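Local structure of C protein alpha-antigen (Streptococcus agalactiae, 1YWM) at residues I43-K49 against V81-T87; A90-I96 against D112-L118. The protein is a cell-wall-anchored surface protein, here represented by its N-terminal domain, that may play a role in virulence and immunity. Residues are numbered along the deposited sequence.

Interaction 1. Residues I43-K49 against V81-T87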
ATOM      1  N   ILE A  43       4.779  -1.279  -0.675  1.00 14.84           N
ATOM      2  CA  ILE A  43       4.246  -2.319   0.211  1.00 12.54           C
ATOM      3  C   ILE A  43       3.594  -1.624   1.402  1.00 19.13           C
ATOM      4  O   ILE A  43       4.192  -0.735   2.017  1.00 16.09           O
ATOM      5  CB  ILE A  43       5.391  -3.257   0.685  1.00 14.59           C
ATOM      6  CG1 ILE A  43       5.861  -4.140  -0.495  1.00 13.57           C
ATOM      7  CG2 ILE A  43       4.945  -4.113   1.875  1.00 18.07           C
ATOM      8  CD1 ILE A  43       7.109  -5.066  -0.141  1.00 17.41           C
ATOM      9  N   ASP A  44       2.363  -2.025   1.689  1.00 18.19           N
ATOM     10  CA  ASP A  44       1.585  -1.471   2.799  1.00 16.84           C
ATOM     11  C   ASP A  44       1.675  -2.484   3.927  1.00 11.63           C
ATOM     12  O   ASP A  44       1.273  -3.645   3.743  1.00 18.16           O
ATOM     13  CB  ASP A  44       0.132  -1.315   2.325  1.00 13.87           C
ATOM     14  CG  ASP A  44      -0.755  -0.632   3.342  1.00 18.37           C
ATOM     15  OD1 ASP A  44      -0.342  -0.392   4.514  1.00 20.52           O
ATOM     16  OD2 ASP A  44      -1.892  -0.297   3.005  1.00 14.69           O
ATOM     17  N   LEU A  45       2.231  -2.079   5.065  1.00 13.73           N
ATOM     18  CA  LEU A  45       2.392  -3.006   6.192  1.00 18.74           C
ATOM     19  C   LEU A  45       1.049  -3.544   6.687  1.00 20.48           C
ATOM     20  O   LEU A  45       0.991  -4.630   7.267  1.00 17.31           O
ATOM     21  CB  LEU A  45       3.148  -2.351   7.334  1.00 19.59           C
ATOM     22  CG  LEU A  45       4.574  -1.871   6.988  1.00 13.80           C
ATOM     23  CD1 LEU A  45       5.249  -1.296   8.201  1.00 26.18           C
ATOM     24  CD2 LEU A  45       5.388  -3.067   6.501  1.00 16.58           C
ATOM     25  N   TYR A  46      -0.034  -2.803   6.427  1.00 18.82           N
ATOM     26  CA  TYR A  46      -1.376  -3.335   6.727  1.00 17.62           C
ATOM     27  C   TYR A  46      -1.580  -4.678   6.020  1.00 18.36           C
ATOM     28  O   TYR A  46      -2.054  -5.668   6.635  1.00 21.40           O
ATOM     29  CB  TYR A  46      -2.452  -2.315   6.311  1.00 13.25           C
ATOM     30  CG  TYR A  46      -3.868  -2.844   6.435  1.00 17.41           C
ATOM     31  CD1 TYR A  46      -4.535  -3.329   5.331  1.00 20.30           C
ATOM     32  CD2 TYR A  46      -4.530  -2.859   7.683  1.00 24.28           C
ATOM     33  CE1 TYR A  46      -5.835  -3.824   5.436  1.00 20.53           C
ATOM     34  CE2 TYR A  46      -5.858  -3.342   7.795  1.00 27.24           C
ATOM     35  CZ  TYR A  46      -6.485  -3.817   6.663  1.00 24.62           C
ATOM     36  OH  TYR A  46      -7.772  -4.298   6.720  1.00 25.17           O
ATOM     37  N   ASP A  47      -1.215  -4.701   4.737  1.00 15.29           N
ATOM     38  CA  ASP A  47      -1.323  -5.885   3.883  1.00 16.76           C
ATOM     39  C   ASP A  47      -0.363  -6.963   4.340  1.00 23.47           C
ATOM     40  O   ASP A  47      -0.718  -8.145   4.355  1.00 22.52           O
ATOM     41  CB  ASP A  47      -1.027  -5.554   2.419  1.00 22.66           C
ATOM     42  CG  ASP A  47      -2.049  -4.636   1.787  1.00 21.42           C
ATOM     43  OD1 ASP A  47      -1.775  -4.162   0.648  1.00 25.43           O
ATOM     44  OD2 ASP A  47      -3.144  -4.345   2.319  1.00 27.32           O
ATOM     45  N   VAL A  48       0.850  -6.552   4.718  1.00 20.36           N
ATOM     46  CA  VAL A  48       1.833  -7.505   5.255  1.00 21.21           C
ATOM     47  C   VAL A  48       1.352  -8.231   6.495  1.00 27.04           C
ATOM     48  O   VAL A  48       1.466  -9.446   6.600  1.00 24.02           O
ATOM     49  CB  VAL A  48       3.165  -6.831   5.567  1.00 19.18           C
ATOM     50  CG1 VAL A  48       4.159  -7.839   6.135  1.00 22.64           C
ATOM     51  CG2 VAL A  48       3.721  -6.228   4.285  1.00 20.88           C
ATOM     52  N   LYS A  49       0.796  -7.491   7.438  1.00 24.84           N
ATOM     53  CA  LYS A  49       0.322  -8.105   8.663  1.00 26.91           C
ATOM     54  C   LYS A  49      -0.829  -9.078   8.422  1.00 27.36           C
ATOM     55  O   LYS A  49      -1.002  -9.994   9.204  1.00 32.71           O
ATOM     56  CB  LYS A  49       0.000  -7.032   9.701  1.00 26.36           C
ATOM     57  CG  LYS A  49       1.279  -6.360  10.205  1.00 35.42           C
ATOM     58  CD  LYS A  49       1.114  -5.699  11.562  1.00 36.66           C
ATOM     59  CE  LYS A  49       2.485  -5.396  12.186  1.00 37.87           C
ATOM     60  NZ  LYS A  49       3.291  -4.422  11.348  1.00 42.81           N
ATOM     61  N   VAL A  81       9.368 -10.682   4.252  1.00 15.36           N
ATOM     62  CA  VAL A  81       8.546  -9.467   4.232  1.00 18.53           C
ATOM     63  C   VAL A  81       7.872  -9.190   5.600  1.00 23.35           C
ATOM     64  O   VAL A  81       7.685  -8.033   5.986  1.00 18.82           O
ATOM     65  CB  VAL A  81       7.520  -9.493   3.083  1.00 22.53           C
ATOM     66  CG1 VAL A  81       6.428 -10.623   3.299  1.00 22.80           C
ATOM     67  CG2 VAL A  81       6.907  -8.064   2.864  1.00 16.80           C
ATOM     68  N   SER A  82       7.528 -10.254   6.330  1.00 18.09           N
ATOM     69  CA  SER A  82       6.904 -10.118   7.664  1.00 24.30           C
ATOM     70  C   SER A  82       7.788  -9.394   8.700  1.00 25.95           C
ATOM     71  O   SER A  82       7.287  -8.923   9.729  1.00 25.39           O
ATOM     72  CB  SER A  82       6.452 -11.494   8.173  1.00 26.60           C
ATOM     73  OG  SER A  82       7.549 -12.210   8.729  1.00 36.49           O
ATOM     74  N   GLN A  83       9.093  -9.272   8.418  1.00 20.26           N
ATOM     75  CA  GLN A  83       9.999  -8.518   9.291  1.00 21.51           C
ATOM     76  C   GLN A  83       9.974  -6.996   9.109  1.00 20.56           C
ATOM     77  O   GLN A  83      10.550  -6.267   9.943  1.00 20.60           O
ATOM     78  CB  GLN A  83      11.456  -8.981   9.125  1.00 20.21           C
ATOM     79  CG  GLN A  83      11.681 -10.481   9.320  1.00 17.82           C
ATOM     80  CD  GLN A  83      13.143 -10.781   9.022  1.00 31.50           C
ATOM     81  OE1 GLN A  83      13.524 -10.883   7.862  1.00 20.45           O
ATOM     82  NE2 GLN A  83      13.972 -10.838  10.061  1.00 39.73           N
ATOM     83  N   LEU A  84       9.373  -6.516   8.015  1.00 19.69           N
ATOM     84  CA  LEU A  84       9.266  -5.077   7.796  1.00 18.80           C
ATOM     85  C   LEU A  84       8.341  -4.488   8.865  1.00 19.90           C
ATOM     86  O   LEU A  84       7.224  -4.942   9.033  1.00 20.47           O
ATOM     87  CB  LEU A  84       8.709  -4.749   6.409  1.00 17.14           C
ATOM     88  CG  LEU A  84       9.584  -5.214   5.233  1.00 18.38           C
ATOM     89  CD1 LEU A  84       8.971  -4.782   3.952  1.00 16.83           C
ATOM     90  CD2 LEU A  84      11.028  -4.665   5.373  1.00 22.53           C
ATOM     91  N   GLN A  85       8.818  -3.485   9.573  1.00 18.52           N
ATOM     92  CA  GLN A  85       8.037  -2.934  10.698  1.00 25.36           C
ATOM     93  C   GLN A  85       8.042  -1.414  10.721  1.00 25.11           C
ATOM     94  O   GLN A  85       7.331  -0.788  11.508  1.00 25.46           O
ATOM     95  CB  GLN A  85       8.566  -3.461  12.032  1.00 26.75           C
ATOM     96  CG  GLN A  85       8.479  -4.985  12.217  1.00 44.19           C
ATOM     97  CD  GLN A  85       7.061  -5.488  12.462  1.00 60.08           C
ATOM     98  OE1 GLN A  85       6.311  -4.892  13.238  1.00 61.12           O
ATOM     99  NE2 GLN A  85       6.695  -6.592  11.803  1.00 48.40           N
ATOM    100  N   SER A  86       8.841  -0.822   9.862  1.00 19.43           N
ATOM    101  CA  SER A  86       8.973   0.635   9.830  1.00 24.17           C
ATOM    102  C   SER A  86       8.673   1.128   8.430  1.00 25.37           C
ATOM    103  O   SER A  86       9.031   0.469   7.455  1.00 20.88           O
ATOM    104  CB  SER A  86      10.404   1.037  10.204  1.00 28.25           C
ATOM    105  OG  SER A  86      10.667   0.714  11.559  1.00 37.17           O
ATOM    106  N   THR A  87       8.042   2.295   8.324  1.00 21.32           N
ATOM    107  CA  THR A  87       7.767   2.901   7.025  1.00 20.87           C
ATOM    108  C   THR A  87       8.910   3.788   6.548  1.00 22.06           C
ATOM    109  O   THR A  87       9.777   4.172   7.320  1.00 25.40           O
ATOM    110  CB  THR A  87       6.477   3.739   7.069  1.00 25.10           C
ATOM    111  OG1 THR A  87       6.633   4.754   8.067  1.00 20.27           O
ATOM    112  CG2 THR A  87       5.297   2.893   7.545  1.00 26.19           C
TER
HETATM  113  O   HOH W   1       4.552  -5.701   9.255  1.00 33.62           O

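Interaction 2. Residues A90-I96 against D112-L118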
ATOM      1  N   ALA A  90      13.300   2.246   1.173  1.00 19.75           N
ATOM      2  CA  ALA A  90      14.085   1.030   1.380  1.00 16.05           C
ATOM      3  C   ALA A  90      14.411   0.526  -0.019  1.00  9.37           C
ATOM      4  O   ALA A  90      14.157   1.218  -1.013  1.00 15.82           O
ATOM      5  CB  ALA A  90      13.267   0.013   2.183  1.00 13.68           C
ATOM      6  N   SER A  91      14.970  -0.678  -0.106  1.00 12.65           N
ATOM      7  CA  SER A  91      15.145  -1.295  -1.403  1.00 14.19           C
ATOM      8  C   SER A  91      14.683  -2.738  -1.333  1.00 12.55           C
ATOM      9  O   SER A  91      14.583  -3.349  -0.228  1.00 14.43           O
ATOM     10  CB  SER A  91      16.613  -1.210  -1.870  1.00 17.55           C
ATOM     11  OG  SER A  91      17.406  -2.145  -1.137  1.00 16.82           O
ATOM     12  N   LEU A  92      14.340  -3.236  -2.516  1.00 15.60           N
ATOM     13  CA  LEU A  92      13.878  -4.592  -2.732  1.00 15.15           C
ATOM     14  C   LEU A  92      14.763  -5.132  -3.863  1.00 15.71           C
ATOM     15  O   LEU A  92      14.904  -4.490  -4.917  1.00 17.38           O
ATOM     16  CB  LEU A  92      12.381  -4.606  -3.117  1.00 14.94           C
ATOM     17  CG  LEU A  92      11.771  -5.902  -3.715  1.00 19.08           C
ATOM     18  CD1 LEU A  92      11.974  -7.184  -2.854  1.00 14.64           C
ATOM     19  CD2 LEU A  92      10.290  -5.728  -4.030  1.00 23.08           C
ATOM     20  N   THR A  93      15.409  -6.275  -3.615  1.00 13.27           N
ATOM     21  CA  THR A  93      16.281  -6.870  -4.627  1.00 11.00           C
ATOM     22  C   THR A  93      15.896  -8.324  -4.797  1.00 11.41           C
ATOM     23  O   THR A  93      15.631  -8.976  -3.820  1.00 13.26           O
ATOM     24  CB  THR A  93      17.739  -6.819  -4.164  1.00 16.67           C
ATOM     25  OG1 THR A  93      18.133  -5.453  -3.984  1.00 13.05           O
ATOM     26  CG2 THR A  93      18.675  -7.360  -5.287  1.00 10.99           C
ATOM     27  N   TYR A  94      15.890  -8.805  -6.041  1.00 12.47           N
ATOM     28  CA  TYR A  94      15.674 -10.203  -6.307  1.00 16.90           C
ATOM     29  C   TYR A  94      17.034 -10.737  -6.770  1.00 14.56           C
ATOM     30  O   TYR A  94      17.585 -10.274  -7.765  1.00 15.78           O
ATOM     31  CB  TYR A  94      14.634 -10.364  -7.397  1.00 17.08           C
ATOM     32  CG  TYR A  94      13.270  -9.891  -6.945  1.00 17.09           C
ATOM     33  CD1 TYR A  94      12.409 -10.753  -6.260  1.00 16.40           C
ATOM     34  CD2 TYR A  94      12.888  -8.561  -7.133  1.00 16.63           C
ATOM     35  CE1 TYR A  94      11.125 -10.314  -5.820  1.00 14.03           C
ATOM     36  CE2 TYR A  94      11.618  -8.102  -6.692  1.00 17.47           C
ATOM     37  CZ  TYR A  94      10.753  -8.990  -6.048  1.00 16.67           C
ATOM     38  OH  TYR A  94       9.501  -8.545  -5.653  1.00 15.43           O
ATOM     39  N   ASN A  95      17.566 -11.676  -6.019  1.00 14.78           N
ATOM     40  CA  ASN A  95      18.790 -12.373  -6.424  1.00 13.83           C
ATOM     41  C   ASN A  95      18.336 -13.602  -7.212  1.00 12.12           C
ATOM     42  O   ASN A  95      17.529 -14.362  -6.724  1.00 15.41           O
ATOM     43  CB  ASN A  95      19.593 -12.751  -5.160  1.00 14.81           C
ATOM     44  CG  ASN A  95      20.180 -11.497  -4.453  1.00 16.21           C
ATOM     45  OD1 ASN A  95      20.534 -10.530  -5.113  1.00 19.36           O
ATOM     46  ND2 ASN A  95      20.231 -11.510  -3.118  1.00 15.50           N
ATOM     47  N   ILE A  96      18.917 -13.810  -8.392  1.00 12.29           N
ATOM     48  CA  ILE A  96      18.439 -14.815  -9.326  1.00 11.38           C
ATOM     49  C   ILE A  96      19.478 -15.964  -9.336  1.00 13.06           C
ATOM     50  O   ILE A  96      20.685 -15.710  -9.423  1.00 13.04           O
ATOM     51  CB  ILE A  96      18.289 -14.207 -10.735  1.00 11.40           C
ATOM     52  CG1 ILE A  96      17.440 -12.900 -10.704  1.00 13.88           C
ATOM     53  CG2 ILE A  96      17.680 -15.206 -11.714  1.00 12.62           C
ATOM     54  CD1 ILE A  96      16.065 -13.069 -10.028  1.00 14.55           C
ATOM     55  N   ASP A 112      23.215 -11.679 -12.025  1.00 11.87           N
ATOM     56  CA  ASP A 112      21.824 -11.319 -12.257  1.00 16.01           C
ATOM     57  C   ASP A 112      21.128 -10.940 -10.953  1.00 17.75           C
ATOM     58  O   ASP A 112      20.748 -11.804 -10.172  1.00 13.87           O
ATOM     59  CB  ASP A 112      21.115 -12.514 -12.885  1.00 15.13           C
ATOM     60  CG  ASP A 112      19.800 -12.163 -13.500  1.00 17.18           C
ATOM     61  OD1 ASP A 112      19.300 -11.016 -13.300  1.00 15.86           O
ATOM     62  OD2 ASP A 112      19.186 -13.007 -14.189  1.00 15.77           O
ATOM     63  N   ILE A 113      20.995  -9.637 -10.693  1.00 15.83           N
ATOM     64  CA  ILE A 113      20.138  -9.197  -9.602  1.00 13.58           C
ATOM     65  C   ILE A 113      19.167  -8.136 -10.138  1.00 13.73           C
ATOM     66  O   ILE A 113      19.481  -7.405 -11.088  1.00 16.39           O
ATOM     67  CB  ILE A 113      20.951  -8.643  -8.398  1.00 15.94           C
ATOM     68  CG1 ILE A 113      21.692  -7.338  -8.725  1.00 22.23           C
ATOM     69  CG2 ILE A 113      21.907  -9.723  -7.822  1.00 12.59           C
ATOM     70  CD1 ILE A 113      22.287  -6.649  -7.437  1.00 28.22           C
ATOM     71  N   VAL A 114      17.977  -8.060  -9.549  1.00 15.30           N
ATOM     72  CA  VAL A 114      17.002  -7.069 -10.024  1.00 15.72           C
ATOM     73  C   VAL A 114      16.701  -6.167  -8.850  1.00 18.25           C
ATOM     74  O   VAL A 114      16.134  -6.615  -7.878  1.00 13.78           O
ATOM     75  CB  VAL A 114      15.720  -7.708 -10.549  1.00 19.59           C
ATOM     76  CG1 VAL A 114      14.710  -6.610 -11.045  1.00 15.89           C
ATOM     77  CG2 VAL A 114      16.034  -8.703 -11.695  1.00 26.30           C
ATOM     78  N   SER A 115      17.133  -4.910  -8.950  1.00 12.38           N
ATOM     79  CA  SER A 115      17.003  -3.941  -7.863  1.00 21.91           C
ATOM     80  C   SER A 115      15.804  -3.055  -8.142  1.00 23.20           C
ATOM     81  O   SER A 115      15.652  -2.572  -9.264  1.00 21.14           O
ATOM     82  CB  SER A 115      18.247  -3.051  -7.822  1.00 26.86           C
ATOM     83  OG  SER A 115      19.409  -3.849  -7.746  1.00 38.07           O
ATOM     84  N   VAL A 116      14.963  -2.858  -7.127  1.00 20.54           N
ATOM     85  CA  VAL A 116      13.746  -2.059  -7.247  1.00 19.82           C
ATOM     86  C   VAL A 116      13.702  -1.030  -6.090  1.00 17.55           C
ATOM     87  O   VAL A 116      13.870  -1.392  -4.930  1.00 16.98           O
ATOM     88  CB  VAL A 116      12.456  -2.967  -7.163  1.00 24.90           C
ATOM     89  CG1 VAL A 116      11.272  -2.248  -7.709  1.00 27.10           C
ATOM     90  CG2 VAL A 116      12.639  -4.322  -7.949  1.00 19.83           C
ATOM     91  N   ALA A 117      13.494   0.246  -6.396  1.00 18.89           N
ATOM     92  CA  ALA A 117      13.240   1.237  -5.341  1.00 15.27           C
ATOM     93  C   ALA A 117      11.927   0.834  -4.641  1.00 14.44           C
ATOM     94  O   ALA A 117      11.000   0.377  -5.317  1.00 17.37           O
ATOM     95  CB  ALA A 117      13.074   2.608  -5.952  1.00 19.59           C
ATOM     96  N   LEU A 118      11.887   0.983  -3.320  1.00 16.79           N
ATOM     97  CA  LEU A 118      10.773   0.495  -2.495  1.00 19.03           C
ATOM     98  C   LEU A 118      10.282   1.622  -1.569  1.00 18.61           C
ATOM     99  O   LEU A 118      11.073   2.290  -0.905  1.00 19.11           O
ATOM    100  CB  LEU A 118      11.192  -0.713  -1.642  1.00 16.95           C
ATOM    101  CG  LEU A 118      10.164  -1.200  -0.614  1.00 17.04           C
ATOM    102  CD1 LEU A 118       8.882  -1.626  -1.402  1.00 14.32           C
ATOM    103  CD2 LEU A 118      10.740  -2.380   0.223  1.00 15.41           C
TER
HETATM  104  O   HOH W   2      22.081 -13.669  -8.446  1.00 29.19           O

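Interaction 1. Residues I43-K49 against V81-T87
Leu45 is the main bump of this contact. Its side chain pushes into the bend of 81-87, where Leu45 CD2 lies 3.6 Å from Leu84 O and 3.7 Å from Leu84 CB. Leu45 CD1 reaches the backbone beyond it, 3.8 Å from Gln85 C. One helical turn on, Val48 fits against the 3-10 turn: Val48 CG1 is 3.5 Å from Val81 O, and Val48 CG2 is 3.9 Å from Val81 CG2. Ile43 extends the apolar seam, with its CD1 4.2 Å from Val81 CG2. Phe71 of strand 66-73 also packs on Ile43, Val81 and Leu84. At the exposed edge, a water takes a hydrogen bond from Lys49 NZ (2.8 Å) and gives one to Leu84 O (2.8 Å). The helix start is fixed by Asp44, whose OD1 accepts from Tyr46 N at 3.1 Å. This is an N-capped short helix that follows strand 40-44 and packs on an interstrand loop, at one end of the fibronectin-like beta sandwich.

Interaction 2. Residues A90-I96 against D112-L118
Tyr94 lies beside Val114 and Val116. Its CB is 4.3 Å from Val114 CB, and the ring turns its edge to Val116, with Tyr94 CE2 4.1 Å from Val116 CG2. The phenol end reaches further, to a hydrogen bond from Tyr94 OH to Pro55 O. Leu92, on the same face, sits between Val116 and Leu118; its CB is 4.4 Å from Val116 CB and 4.3 Å from Leu118 CB. Ala90 CB meets Leu118 CD2 at 4.0 Å. Residues of strands 26-28, 40-44 and 66-73 pack around this apolar face.

Thr93, Asn95, Ile113 and Ser115 are on the reverse face. There Thr93 CG2 is 4.1 Å from Ile113 CB, and Asn95 OD1 comes within 3.1 Å of Ile113 CG2.

The strands are antiparallel; the axes of the two segments approach to 4.5 Å, with 152° between their N-to-C directions. The pairs Ala90-Leu118, Leu92-Val116 and Tyr94-Val114 each form two backbone hydrogen bonds. The shortest joins Val116 N to Leu92 O at 2.7 Å. CA-H...O contacts add to the ladder, such as Thr93 CA to Val114 O at 3.3 Å.

Beyond these pairs, Ile96 N donates to Asp112 O at 3.2 Å. A water also donates to Ile96 O (2.7 Å) and Asp112 O (2.9 Å). The Asp112 carboxylate is hydrogen-bonded to His104 ND1, Ala25 N and Ser24 OG.

The chemistry is that of a beta-sandwich sheet: main-chain bonds set the register, while the two faces differ. The aliphatic and aromatic face belongs to the buried core, and the more polar face is more exposed.

In the fold
Both interactions belong to the beta sandwich, and their centres are about 17 Å apart. Interaction 2 pairs two neighbouring strands inside the sheet. Interaction 1 joins the end of strand 40-44 and the helix after it to the loop that leads into strand 88-97. Each contact has a buried apolar side and an exposed side. Their bonding differs: interaction 2 rests on a ladder of direct backbone hydrogen bonds, whereas interaction 1 relies on side-chain fit and a bridging water. They meet where Ile43 CG1 lies 4.0 Å from Leu118 CD1. Strands 40-44 and 113-121 are parallel neighbours in the sheet, and Phe71 packs on residues of both contacts.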